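PDB 6BWC: polysaccharide biosynthesis protein CapD from Bacillus thuringiensis HD-771, which probably acts as an NADP-dependent short-chain dehydrogenase/reductase on UDP-N-acetylglucosamine, in the pathway that makes CMP-pseudaminic acid for flagellin glycosylation. Local coordinates for residues M173-E184 with L330-T338. The protein carries 2 engineered substitutions. Residues are numbered along the deposited sequence; the frame is centred on the assembly and turned at random.
Sequences MGSRGSVIPLFE and LILNQQLLT. With UD1 (uridine-diphosphate-N-acetylglucosamine), chain O.
L336 lies against M173, G174 and I180 just beyond a Schellman motif, in which Q335, with positive phi, ends helix 324-333; the tail 336-338 then meets I180 and E184 of helix 179-190. The fold is that of an NADP-binding, Rossmann-type short-chain dehydrogenase. The two leucine methyls divide the work: CD1 sits 3.7 Å from M173 CB, while CD2 lies 4.0 Å from CA of G174, whose positive phi (82°) a residue without CB adopts easily. The flexible thioether of M173 bends at chi3 (-144°) and brings CE against L330 CD1, the two chains crossing at about a right angle. Of the branches of I180, CG2 meets L336 CB, and CD1 lies between L336 CD1 and I331 CG1. At the N-terminal end of this helix, V179 N donates to UD1 O2A (3.1 Å). E184 starts with CG anti to the backbone N (chi1 177°) and runs extended to T338, whose hydroxyl and amide, with Y251 OH, satisfy the buried carboxylate. OE2 shares a hydrogen bond with Y251 OH, itself bonded to T338 O as well. OE1 takes T338 OG1 from above the carboxylate plane at 3.1 Å, and OE2 receives T338 N on its syn lone pair at 2.9 Å, in a bent bond.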
loop_
_atom_site.group_PDB
_atom_site.type_symbol
_atom_site.label_atom_id
_atom_site.label_comp_id
_atom_site.label_asym_id
_atom_site.label_seq_id
_atom_site.Cartn_x
_atom_site.Cartn_y
_atom_site.Cartn_z
ATOM N N MET C 173 -15.528 -30.384 -18.855
ATOM C CA MET C 173 -16.823 -31.011 -18.530
ATOM C C MET C 173 -16.995 -31.493 -17.074
ATOM O O MET C 173 -16.186 -32.274 -16.543
ATOM C CB MET C 173 -17.092 -32.179 -19.458
ATOM C CG MET C 173 -16.945 -31.814 -20.904
ATOM S SD MET C 173 -17.773 -32.987 -21.976
ATOM C CE MET C 173 -16.556 -32.909 -23.295
ATOM N N GLY C 174 -18.081 -31.030 -16.456
ATOM C CA GLY C 174 -18.378 -31.312 -15.053
ATOM C C GLY C 174 -17.653 -30.428 -14.059
ATOM O O GLY C 174 -17.897 -30.551 -12.844
ATOM N N SER C 175 -16.794 -29.528 -14.558
ATOM C CA SER C 175 -16.015 -28.648 -13.700
ATOM C C SER C 175 -16.935 -27.725 -12.911
ATOM O O SER C 175 -17.987 -27.316 -13.416
ATOM C CB SER C 175 -15.034 -27.814 -14.522
ATOM O OG SER C 175 -15.713 -26.835 -15.291
ATOM N N ARG C 176 -16.529 -27.424 -11.676
ATOM C CA ARG C 176 -17.335 -26.632 -10.735
ATOM C C ARG C 176 -18.133 -25.442 -11.330
ATOM O O ARG C 176 -17.556 -24.500 -11.859
ATOM C CB ARG C 176 -16.445 -26.133 -9.592
ATOM C CG ARG C 176 -16.460 -27.041 -8.371
ATOM C CD ARG C 176 -15.188 -26.923 -7.541
ATOM N NE ARG C 176 -14.580 -25.579 -7.549
ATOM C CZ ARG C 176 -14.768 -24.621 -6.632
ATOM N NH1 ARG C 176 -15.581 -24.802 -5.586
ATOM N NH2 ARG C 176 -14.118 -23.465 -6.758
ATOM N N GLY C 177 -19.458 -25.497 -11.216
ATOM C CA GLY C 177 -20.317 -24.384 -11.592
ATOM C C GLY C 177 -20.617 -24.327 -13.063
ATOM O O GLY C 177 -20.934 -23.275 -13.586
ATOM N N SER C 178 -20.542 -25.467 -13.733
ATOM C CA SER C 178 -20.739 -25.518 -15.172
ATOM C C SER C 178 -22.107 -26.109 -15.505
ATOM O O SER C 178 -22.822 -26.648 -14.630
ATOM C CB SER C 178 -19.605 -26.288 -15.882
ATOM O OG SER C 178 -19.844 -27.690 -15.953
ATOM N N VAL C 179 -22.457 -25.999 -16.785
ATOM C CA VAL C 179 -23.809 -26.282 -17.237
ATOM C C VAL C 179 -24.277 -27.699 -16.907
ATOM O O VAL C 179 -25.426 -27.853 -16.524
ATOM C CB VAL C 179 -24.022 -25.912 -18.743
ATOM C CG1 VAL C 179 -23.255 -26.830 -19.688
ATOM C CG2 VAL C 179 -25.506 -25.881 -19.077
ATOM N N ILE C 180 -23.392 -28.700 -17.002
ATOM C CA ILE C 180 -23.800 -30.107 -16.884
ATOM C C ILE C 180 -24.298 -30.489 -15.474
ATOM O O ILE C 180 -25.386 -31.074 -15.349
ATOM C CB ILE C 180 -22.718 -31.080 -17.432
ATOM C CG1 ILE C 180 -22.739 -31.054 -18.975
ATOM C CG2 ILE C 180 -22.937 -32.503 -16.900
ATOM C CD1 ILE C 180 -21.690 -31.895 -19.683
ATOM N N PRO C 181 -23.529 -30.170 -14.416
ATOM C CA PRO C 181 -24.059 -30.335 -13.062
ATOM C C PRO C 181 -25.224 -29.417 -12.743
ATOM O O PRO C 181 -26.028 -29.775 -11.894
ATOM C CB PRO C 181 -22.890 -29.968 -12.157
ATOM C CG PRO C 181 -21.681 -30.138 -12.985
ATOM C CD PRO C 181 -22.082 -29.907 -14.411
ATOM N N LEU C 182 -25.296 -28.244 -13.380
ATOM C CA LEU C 182 -26.434 -27.333 -13.207
ATOM C C LEU C 182 -27.737 -27.944 -13.759
ATOM O O LEU C 182 -28.713 -28.122 -13.020
ATOM C CB LEU C 182 -26.132 -26.001 -13.886
ATOM C CG LEU C 182 -27.211 -24.934 -13.835
ATOM C CD1 LEU C 182 -27.541 -24.583 -12.405
ATOM C CD2 LEU C 182 -26.742 -23.705 -14.592
ATOM N N PHE C 183 -27.723 -28.283 -15.053
ATOM C CA PHE C 183 -28.852 -28.952 -15.739
ATOM C C PHE C 183 -29.290 -30.250 -15.041
ATOM O O PHE C 183 -30.479 -30.404 -14.781
ATOM C CB PHE C 183 -28.528 -29.221 -17.240
ATOM C CG PHE C 183 -28.683 -28.012 -18.171
ATOM C CD1 PHE C 183 -29.029 -26.746 -17.707
ATOM C CD2 PHE C 183 -28.445 -28.162 -19.537
ATOM C CE1 PHE C 183 -29.137 -25.677 -18.564
ATOM C CE2 PHE C 183 -28.554 -27.081 -20.406
ATOM C CZ PHE C 183 -28.900 -25.833 -19.916
ATOM N N GLU C 184 -28.354 -31.153 -14.709
ATOM C CA GLU C 184 -28.681 -32.322 -13.870
ATOM C C GLU C 184 -29.498 -31.937 -12.651
ATOM O O GLU C 184 -30.506 -32.561 -12.365
ATOM C CB GLU C 184 -27.413 -33.028 -13.375
ATOM C CG GLU C 184 -27.683 -34.216 -12.440
ATOM C CD GLU C 184 -26.481 -35.136 -12.240
ATOM O OE1 GLU C 184 -25.339 -34.611 -12.091
ATOM O OE2 GLU C 184 -26.680 -36.381 -12.209
ATOM N N LEU C 330 -20.068 -39.781 -24.301
ATOM C CA LEU C 330 -19.139 -38.943 -23.537
ATOM C C LEU C 330 -19.675 -38.643 -22.115
ATOM O O LEU C 330 -19.066 -39.061 -21.109
ATOM C CB LEU C 330 -18.851 -37.621 -24.288
ATOM C CG LEU C 330 -17.403 -37.218 -24.582
ATOM C CD1 LEU C 330 -17.420 -35.806 -25.162
ATOM C CD2 LEU C 330 -16.453 -37.336 -23.388
ATOM N N ILE C 331 -20.818 -37.955 -22.041
ATOM C CA ILE C 331 -21.403 -37.545 -20.759
ATOM C C ILE C 331 -21.568 -38.744 -19.817
ATOM O O ILE C 331 -21.313 -38.630 -18.611
ATOM C CB ILE C 331 -22.757 -36.820 -20.930
ATOM C CG1 ILE C 331 -22.559 -35.453 -21.604
ATOM C CG2 ILE C 331 -23.452 -36.646 -19.576
ATOM C CD1 ILE C 331 -23.829 -34.863 -22.193
ATOM N N LEU C 332 -21.971 -39.886 -20.370
ATOM C CA LEU C 332 -22.049 -41.115 -19.595
ATOM C C LEU C 332 -20.678 -41.640 -19.178
ATOM O O LEU C 332 -20.410 -41.753 -17.971
ATOM C CB LEU C 332 -22.862 -42.166 -20.349
ATOM C CG LEU C 332 -24.335 -41.740 -20.456
ATOM C CD1 LEU C 332 -25.117 -42.810 -21.191
ATOM C CD2 LEU C 332 -24.963 -41.458 -19.095
ATOM N N ASN C 333 -19.800 -41.910 -20.144
ATOM C CA ASN C 333 -18.447 -42.417 -19.834
ATOM C C ASN C 333 -17.544 -41.499 -19.030
ATOM O O ASN C 333 -16.591 -41.970 -18.412
ATOM C CB ASN C 333 -17.705 -42.836 -21.095
ATOM C CG ASN C 333 -18.336 -44.035 -21.738
ATOM O OD1 ASN C 333 -18.598 -45.029 -21.055
ATOM N ND2 ASN C 333 -18.617 -43.955 -23.050
ATOM N N GLN C 334 -17.824 -40.206 -19.019
ATOM C CA GLN C 334 -17.086 -39.312 -18.139
ATOM C C GLN C 334 -17.681 -39.226 -16.726
ATOM O O GLN C 334 -17.146 -38.500 -15.896
ATOM C CB GLN C 334 -16.961 -37.935 -18.796
ATOM C CG GLN C 334 -16.084 -37.952 -20.038
ATOM C CD GLN C 334 -14.665 -38.411 -19.739
ATOM O OE1 GLN C 334 -14.132 -37.962 -18.709
ATOM N NE2 GLN C 334 -14.084 -39.223 -20.500
ATOM N N GLN C 335 -18.765 -39.971 -16.453
ATOM C CA GLN C 335 -19.420 -40.032 -15.131
ATOM C C GLN C 335 -19.759 -38.628 -14.615
ATOM O O GLN C 335 -19.369 -38.229 -13.501
ATOM C CB GLN C 335 -18.553 -40.780 -14.108
ATOM C CG GLN C 335 -18.215 -42.231 -14.446
ATOM C CD GLN C 335 -19.404 -43.174 -14.343
ATOM O OE1 GLN C 335 -20.277 -42.954 -13.463
ATOM N NE2 GLN C 335 -19.452 -44.141 -15.139
ATOM N N LEU C 336 -20.466 -37.881 -15.459
ATOM C CA LEU C 336 -20.803 -36.497 -15.181
ATOM C C LEU C 336 -22.152 -36.392 -14.515
ATOM O O LEU C 336 -22.569 -35.298 -14.136
ATOM C CB LEU C 336 -20.749 -35.674 -16.468
ATOM C CG LEU C 336 -19.360 -35.693 -17.123
ATOM C CD1 LEU C 336 -19.313 -34.903 -18.421
ATOM C CD2 LEU C 336 -18.293 -35.174 -16.157
ATOM N N LEU C 337 -22.837 -37.520 -14.371
ATOM C CA LEU C 337 -24.037 -37.579 -13.548
ATOM C C LEU C 337 -23.622 -38.131 -12.177
ATOM O O LEU C 337 -22.472 -38.538 -11.994
ATOM C CB LEU C 337 -25.139 -38.388 -14.242
ATOM C CG LEU C 337 -25.829 -37.677 -15.426
ATOM C CD1 LEU C 337 -24.861 -37.420 -16.566
ATOM C CD2 LEU C 337 -27.040 -38.470 -15.919
ATOM N N THR C 338 -24.544 -38.133 -11.217
ATOM C CA THR C 338 -24.183 -38.223 -9.799
ATOM C C THR C 338 -24.694 -39.513 -9.121
ATOM O O THR C 338 -25.768 -40.023 -9.440
ATOM C CB THR C 338 -24.679 -36.923 -9.100
ATOM O OG1 THR C 338 -23.899 -35.806 -9.572
ATOM C CG2 THR C 338 -24.599 -36.994 -7.558
HETATM C "C1'" UD1 O . -16.531 -22.068 -19.371
HETATM C "C2'" UD1 O . -15.589 -21.506 -18.320
HETATM C "C3'" UD1 O . -14.793 -20.318 -18.855
HETATM C "C4'" UD1 O . -14.151 -20.620 -20.206
HETATM C "C5'" UD1 O . -15.082 -21.404 -21.151
HETATM C "C6'" UD1 O . -14.275 -21.978 -22.322
HETATM C "C7'" UD1 O . -16.703 -21.943 -16.168
HETATM C "C8'" UD1 O . -17.688 -21.397 -15.154
HETATM N "N2'" UD1 O . -16.328 -21.102 -17.138
HETATM O "O1'" UD1 O . -17.414 -21.050 -19.818
HETATM O "O3'" UD1 O . -13.795 -19.954 -17.879
HETATM O "O4'" UD1 O . -13.747 -19.424 -20.846
HETATM O "O5'" UD1 O . -15.779 -22.474 -20.478
HETATM O "O6'" UD1 O . -15.011 -21.926 -23.548
HETATM O "O7'" UD1 O . -16.338 -23.115 -16.103
HETATM N N1 UD1 O . -25.866 -22.056 -20.173
HETATM C C2 UD1 O . -27.276 -22.270 -20.111
HETATM N N3 UD1 O . -27.926 -22.090 -18.950
HETATM C C4 UD1 O . -27.281 -21.708 -17.829
HETATM C C5 UD1 O . -25.923 -21.508 -17.842
HETATM C C6 UD1 O . -25.226 -21.704 -19.024
HETATM O O2 UD1 O . -27.930 -22.604 -21.116
HETATM O O4 UD1 O . -27.885 -21.551 -16.757
HETATM C C1B UD1 O . -25.117 -22.219 -21.437
HETATM C C2B UD1 O . -24.148 -21.086 -21.779
HETATM O "O2'" UD1 O . -24.777 -20.035 -22.499
HETATM C C3B UD1 O . -23.038 -21.770 -22.551
HETATM C C4B UD1 O . -23.041 -23.161 -21.954
HETATM O O4B UD1 O . -24.301 -23.357 -21.312
HETATM O O3B UD1 O . -23.271 -21.898 -23.958
HETATM C C5B UD1 O . -21.928 -23.388 -20.944
HETATM O O5B UD1 O . -22.002 -22.541 -19.787
HETATM P PA UD1 O . -20.891 -22.835 -18.665
HETATM O O1A UD1 O . -21.188 -22.152 -17.352
HETATM O O2A UD1 O . -20.549 -24.327 -18.603
HETATM O O3A UD1 O . -19.481 -22.362 -19.293
HETATM P PB UD1 O . -18.980 -21.188 -20.290
HETATM O O1B UD1 O . -19.613 -19.871 -19.890
HETATM O O2B UD1 O . -19.017 -21.547 -21.770
#